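Local coordinates for diol-dehydratase (Roseburia inulinivorans, PDB 5I2A), which catalyses the dehydration of 1,2-propanediol as a B12-independent dehydratase of the glycyl radical enzyme family, at residues 152-157 with 505-510; 436-441 with 694-699. All coordinates share one frame; numbering follows the deposited sequence.

How the contacts relate
Both contacts are buried, but contact 2 lies about 5 Å from the centre of the chain, whereas contact 1 is centred about 17 Å out, beside the second subunit. Their own centres are about 17 Å apart, and the nearest atoms, about 6 Å apart, do not touch. Strand 454-457 lies next to both: strand 154-155 of contact 1 pairs with it, and the 694-699 loop of contact 2 packs on it. The chemistry changes with place. Contact 1 is apolar, a phenylalanine laid on a helix with no hydrogen bond across, while contact 2 sets a tyrosine against a glutamate and a cysteine around a bound ethanediol held by polar groups.

Contact 1. Residues 152-157 with 505-510; sequences NFFTPG and ELMVNA
The Phe154 ring lies against one side of helix segment 505-510, and most of the contact is with Met507. From Phe154 CB, chi1 of 59° sets CG between the backbone N and the carbonyl carbon. Here the ring begins, with Phe154 CG 3.9 Å from Met507 CB. Met507 CB stands almost straight over the Phe154 ring, 3.8 Å from its centroid and 6° off the normal, a CH-pi contact. On one side of the ring, Phe154 CD1 meets Met507 CG at 4.0 Å, and Phe154 CE1 beyond it reaches Ala510 CB at 3.8 Å. On the other, Phe154 CE2 meets Leu506 CB at 3.9 Å. The tip, Phe154 CZ, comes to 3.5 Å from Met507 CA, so the outer rim rests on helix backbone. Met507 SD stands obliquely to the same ring, 35° off its normal, a Met-aromatic contact, and the bend at chi3 places CE beyond it. Pro156 CG adds a second touch on Ala510 CB, 4.0 Å away. An alanine at Phe154 would probably open a gap against the helix, leaving Met507 CB, Leu506 CB and Ala510 CB without the ring they pack on. This is helix-on-strand packing: strand 154-155, paired antiparallel with strand 454-457, receives helix 489-521, whose Leu506 also packs on Phe195 of the second subunit.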
loop_
_atom_site.group_PDB
_atom_site.type_symbol
_atom_site.label_atom_id
_atom_site.label_comp_id
_atom_site.label_asym_id
_atom_site.label_seq_id
_atom_site.Cartn_x
_atom_site.Cartn_y
_atom_site.Cartn_z
ATOM N N ASN A 152 -30.227 -0.872 -6.477
ATOM C CA ASN A 152 -30.308 -2.314 -6.251
ATOM C C ASN A 152 -30.085 -3.197 -7.486
ATOM O O ASN A 152 -30.735 -4.231 -7.634
ATOM C CB ASN A 152 -31.665 -2.654 -5.630
ATOM C CG ASN A 152 -31.907 -1.902 -4.343
ATOM O OD1 ASN A 152 -31.024 -1.808 -3.502
ATOM N ND2 ASN A 152 -33.096 -1.342 -4.195
ATOM N N PHE A 153 -29.168 -2.801 -8.362
ATOM C CA PHE A 153 -28.768 -3.694 -9.447
ATOM C C PHE A 153 -27.983 -4.873 -8.889
ATOM O O PHE A 153 -28.112 -5.988 -9.381
ATOM C CB PHE A 153 -27.950 -2.949 -10.507
ATOM C CG PHE A 153 -28.789 -2.069 -11.372
ATOM C CD1 PHE A 153 -29.399 -2.575 -12.498
ATOM C CD2 PHE A 153 -29.015 -0.752 -11.027
ATOM C CE1 PHE A 153 -30.201 -1.776 -13.275
ATOM C CE2 PHE A 153 -29.811 0.062 -11.808
ATOM C CZ PHE A 153 -30.406 -0.444 -12.924
ATOM N N PHE A 154 -27.177 -4.604 -7.861
ATOM C CA PHE A 154 -26.357 -5.616 -7.216
ATOM C C PHE A 154 -25.991 -5.159 -5.802
ATOM O O PHE A 154 -26.074 -3.979 -5.492
ATOM C CB PHE A 154 -25.075 -5.900 -8.035
ATOM C CG PHE A 154 -24.205 -4.682 -8.250
ATOM C CD1 PHE A 154 -23.280 -4.291 -7.291
ATOM C CD2 PHE A 154 -24.322 -3.927 -9.405
ATOM C CE1 PHE A 154 -22.483 -3.171 -7.477
ATOM C CE2 PHE A 154 -23.525 -2.796 -9.600
ATOM C CZ PHE A 154 -22.616 -2.413 -8.636
ATOM N N THR A 155 -25.592 -6.089 -4.947
ATOM C CA THR A 155 -24.997 -5.711 -3.665
ATOM C C THR A 155 -23.701 -6.477 -3.418
ATOM O O THR A 155 -23.679 -7.701 -3.487
ATOM C CB THR A 155 -25.955 -5.932 -2.458
ATOM O OG1 THR A 155 -25.203 -5.811 -1.246
ATOM C CG2 THR A 155 -26.601 -7.323 -2.491
ATOM N N PRO A 156 -22.612 -5.740 -3.153
ATOM C CA PRO A 156 -21.317 -6.282 -2.764
ATOM C C PRO A 156 -21.152 -6.251 -1.251
ATOM O O PRO A 156 -20.037 -6.209 -0.777
ATOM C CB PRO A 156 -20.333 -5.319 -3.434
ATOM C CG PRO A 156 -21.031 -3.971 -3.278
ATOM C CD PRO A 156 -22.545 -4.272 -3.295
ATOM N N GLY A 157 -22.254 -6.279 -0.511
ATOM C CA GLY A 157 -22.185 -6.234 0.934
ATOM C C GLY A 157 -21.263 -7.240 1.618
ATOM O O GLY A 157 -20.636 -6.903 2.614
ATOM N N GLU A 505 -20.241 -4.357 -15.284
ATOM C CA GLU A 505 -18.946 -3.703 -15.163
ATOM C C GLU A 505 -18.870 -2.831 -13.898
ATOM O O GLU A 505 -17.814 -2.727 -13.263
ATOM C CB GLU A 505 -18.640 -2.863 -16.410
ATOM C CG GLU A 505 -17.266 -2.203 -16.330
ATOM C CD GLU A 505 -16.747 -1.693 -17.677
ATOM O OE1 GLU A 505 -17.530 -1.646 -18.648
ATOM O OE2 GLU A 505 -15.545 -1.355 -17.753
ATOM N N LEU A 506 -19.987 -2.212 -13.532
ATOM C CA LEU A 506 -20.058 -1.478 -12.272
ATOM C C LEU A 506 -19.887 -2.397 -11.052
ATOM O O LEU A 506 -19.298 -2.001 -10.045
ATOM C CB LEU A 506 -21.384 -0.719 -12.179
ATOM C CG LEU A 506 -21.560 0.387 -13.225
ATOM C CD1 LEU A 506 -22.853 1.155 -13.002
ATOM C CD2 LEU A 506 -20.361 1.332 -13.186
ATOM N N MET A 507 -20.426 -3.610 -11.136
ATOM C CA MET A 507 -20.254 -4.587 -10.073
ATOM C C MET A 507 -18.769 -4.950 -9.947
ATOM O O MET A 507 -18.258 -5.085 -8.846
ATOM C CB MET A 507 -21.088 -5.848 -10.332
ATOM C CG MET A 507 -20.922 -6.916 -9.253
ATOM S SD MET A 507 -21.977 -8.349 -9.475
ATOM C CE MET A 507 -21.521 -8.973 -11.087
ATOM N N VAL A 508 -18.092 -5.084 -11.085
ATOM C CA VAL A 508 -16.652 -5.350 -11.099
ATOM C C VAL A 508 -15.925 -4.180 -10.405
ATOM O O VAL A 508 -15.038 -4.386 -9.583
ATOM C CB VAL A 508 -16.122 -5.571 -12.540
ATOM C CG1 VAL A 508 -14.583 -5.663 -12.569
ATOM C CG2 VAL A 508 -16.755 -6.834 -13.171
ATOM N N ASN A 509 -16.350 -2.960 -10.695
ATOM C CA ASN A 509 -15.781 -1.794 -10.020
ATOM C C ASN A 509 -15.944 -1.879 -8.493
ATOM O O ASN A 509 -14.998 -1.640 -7.753
ATOM C CB ASN A 509 -16.419 -0.500 -10.557
ATOM C CG ASN A 509 -15.805 0.757 -9.951
ATOM O OD1 ASN A 509 -16.336 1.306 -8.996
ATOM N ND2 ASN A 509 -14.682 1.215 -10.513
ATOM N N ALA A 510 -17.131 -2.266 -8.032
ATOM C CA ALA A 510 -17.408 -2.346 -6.595
ATOM C C ALA A 510 -16.527 -3.405 -5.905
ATOM O O ALA A 510 -15.908 -3.142 -4.875
ATOM C CB ALA A 510 -18.895 -2.638 -6.351
#

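Contact 2. Residues 436-441 with 694-699; sequences IGCVEP and YPVSAN. With EDO (1,2-ethanediol), chain C.
Glu440 OE1, lying beside the phenol end of Tyr694, is gripped by two backbone N-H groups of its own loop. Val439 N reaches Glu440 OE1 at 2.8 Å on the anti side with a fairly straight bond (162°), and Cys438 N reaches the same Glu440 OE1 at 2.9 Å on the syn side with a more bent one. Both donors lie out of the carboxylate plane on the same face, and together they limit its rotation. A chi2 of 102°, away from the staggered values, places CD beside the phenol oxygen; the carboxylate and Tyr694 ring planes lie 24° apart. Glu440 OE1 is 3.4 Å from Tyr694 CZ, while the phenol OH is hydrogen-bonded to His451 O instead. The other oxygen, Glu440 OE2, accepts the short 2.6 Å bond from O1 of ethanediol, probably a crystallisation molecule, which Asp452, His166, His283 and Ser284 also hold.

The rest of the tyrosine is packed by apolar atoms. Val439 CG2 presses on Tyr694 CD2 at 3.4 Å, Cys438 CB sits over one face toward the rim, and Val696 CG2 lies in plane at the edge. Cys438 SG stands obliquely to the Tyr694 ring, a sulfur-aromatic contact, and comes to 3.6 Å from C1 of the ethanediol. Gly-Cys-Val-Glu is the GCxE motif of glycyl radical diol dehydratases, and the diol bound beside Cys438 and Glu440 is consistent with the substrate pocket. The loop is the hairpin between strands 434-436 and 440-442; facing it, 694-699 leads from strand 688-689 into helix 699-703, Tyr694 packing on Gln554 of strand 548-556 and Val696 on Phe455 of strand 454-457.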
loop_
_atom_site.group_PDB
_atom_site.type_symbol
_atom_site.label_atom_id
_atom_site.label_comp_id
_atom_site.label_asym_id
_atom_site.label_seq_id
_atom_site.Cartn_x
_atom_site.Cartn_y
_atom_site.Cartn_z
ATOM N N ILE A 436 -16.456 -24.790 -1.777
ATOM C CA ILE A 436 -16.407 -23.679 -0.848
ATOM C C ILE A 436 -17.819 -23.195 -0.600
ATOM O O ILE A 436 -18.566 -22.991 -1.556
ATOM C CB ILE A 436 -15.576 -22.498 -1.413
ATOM C CG1 ILE A 436 -14.127 -22.931 -1.713
ATOM C CG2 ILE A 436 -15.671 -21.270 -0.490
ATOM C CD1 ILE A 436 -13.314 -23.345 -0.495
ATOM N N GLY A 437 -18.176 -22.978 0.667
ATOM C CA GLY A 437 -19.435 -22.335 0.994
ATOM C C GLY A 437 -20.673 -23.084 0.509
ATOM O O GLY A 437 -21.013 -24.134 1.046
ATOM N N CYS A 438 -21.339 -22.538 -0.502
ATOM C CA CYS A 438 -22.554 -23.136 -1.049
ATOM C C CYS A 438 -22.263 -24.135 -2.183
ATOM O O CYS A 438 -22.539 -25.319 -2.042
ATOM C CB CYS A 438 -23.506 -22.049 -1.552
ATOM S SG CYS A 438 -24.274 -21.054 -0.222
ATOM N N VAL A 439 -21.716 -23.658 -3.303
ATOM C CA VAL A 439 -21.522 -24.508 -4.479
ATOM C C VAL A 439 -20.242 -24.184 -5.265
ATOM O O VAL A 439 -20.100 -24.585 -6.422
ATOM C CB VAL A 439 -22.707 -24.399 -5.455
ATOM C CG1 VAL A 439 -24.010 -24.894 -4.827
ATOM C CG2 VAL A 439 -22.849 -22.985 -5.960
ATOM N N GLU A 440 -19.305 -23.482 -4.633
ATOM C CA GLU A 440 -18.173 -22.913 -5.361
ATOM C C GLU A 440 -16.930 -23.813 -5.318
ATOM O O GLU A 440 -16.332 -24.001 -4.277
ATOM C CB GLU A 440 -17.843 -21.514 -4.808
ATOM C CG GLU A 440 -19.062 -20.598 -4.673
ATOM C CD GLU A 440 -19.569 -20.494 -3.239
ATOM O OE1 GLU A 440 -20.629 -21.073 -2.924
ATOM O OE2 GLU A 440 -18.919 -19.807 -2.438
ATOM N N PRO A 441 -16.540 -24.377 -6.462
ATOM C CA PRO A 441 -15.416 -25.323 -6.443
ATOM C C PRO A 441 -14.049 -24.643 -6.418
ATOM O O PRO A 441 -13.885 -23.548 -6.951
ATOM C CB PRO A 441 -15.612 -26.118 -7.740
ATOM C CG PRO A 441 -16.351 -25.216 -8.638
ATOM C CD PRO A 441 -17.183 -24.291 -7.782
ATOM N N TYR A 694 -26.035 -18.798 -7.972
ATOM C CA TYR A 694 -26.636 -19.340 -6.769
ATOM C C TYR A 694 -27.153 -18.196 -5.905
ATOM O O TYR A 694 -26.717 -17.060 -6.061
ATOM C CB TYR A 694 -25.641 -20.207 -6.000
ATOM C CG TYR A 694 -24.436 -19.515 -5.378
ATOM C CD1 TYR A 694 -24.541 -18.864 -4.151
ATOM C CD2 TYR A 694 -23.171 -19.594 -5.972
ATOM C CE1 TYR A 694 -23.447 -18.290 -3.556
ATOM C CE2 TYR A 694 -22.044 -19.017 -5.364
ATOM C CZ TYR A 694 -22.195 -18.361 -4.163
ATOM O OH TYR A 694 -21.119 -17.782 -3.534
ATOM N N PRO A 695 -28.113 -18.491 -5.026
ATOM C CA PRO A 695 -28.810 -17.380 -4.363
ATOM C C PRO A 695 -28.580 -17.193 -2.865
ATOM O O PRO A 695 -28.965 -16.141 -2.361
ATOM C CB PRO A 695 -30.271 -17.739 -4.596
ATOM C CG PRO A 695 -30.264 -19.238 -4.409
ATOM C CD PRO A 695 -28.933 -19.717 -5.020
ATOM N N VAL A 696 -27.985 -18.168 -2.181
ATOM C CA VAL A 696 -28.006 -18.207 -0.715
ATOM C C VAL A 696 -29.473 -17.991 -0.308
ATOM O O VAL A 696 -30.331 -18.677 -0.843
ATOM C CB VAL A 696 -27.051 -17.195 -0.067
ATOM C CG1 VAL A 696 -26.722 -17.641 1.369
ATOM C CG2 VAL A 696 -25.752 -17.114 -0.874
ATOM N N SER A 697 -29.796 -17.042 0.572
ATOM C CA SER A 697 -31.217 -16.781 0.814
ATOM C C SER A 697 -31.637 -15.427 0.226
ATOM O O SER A 697 -32.722 -14.922 0.513
ATOM C CB SER A 697 -31.551 -16.839 2.317
ATOM O OG SER A 697 -31.004 -15.752 3.049
ATOM N N ALA A 698 -30.785 -14.872 -0.628
ATOM C CA ALA A 698 -30.928 -13.488 -1.082
ATOM C C ALA A 698 -31.916 -13.294 -2.219
ATOM O O ALA A 698 -32.182 -12.155 -2.620
ATOM C CB ALA A 698 -29.562 -12.931 -1.491
ATOM N N ASN A 699 -32.465 -14.388 -2.745
ATOM C CA ASN A 699 -33.458 -14.270 -3.797
ATOM C C ASN A 699 -34.742 -13.647 -3.235
ATOM O O ASN A 699 -35.486 -13.018 -3.962
ATOM C CB ASN A 699 -33.755 -15.619 -4.443
ATOM C CG ASN A 699 -34.340 -16.616 -3.454
ATOM O OD1 ASN A 699 -33.763 -16.873 -2.407
ATOM N ND2 ASN A 699 -35.503 -17.148 -3.774
HETATM C C1 EDO C . -21.428 -18.874 -0.201
HETATM O O1 EDO C . -20.050 -19.232 -0.129
HETATM C C2 EDO C . -21.752 -18.038 1.042
HETATM O O2 EDO C . -21.102 -16.751 1.011
#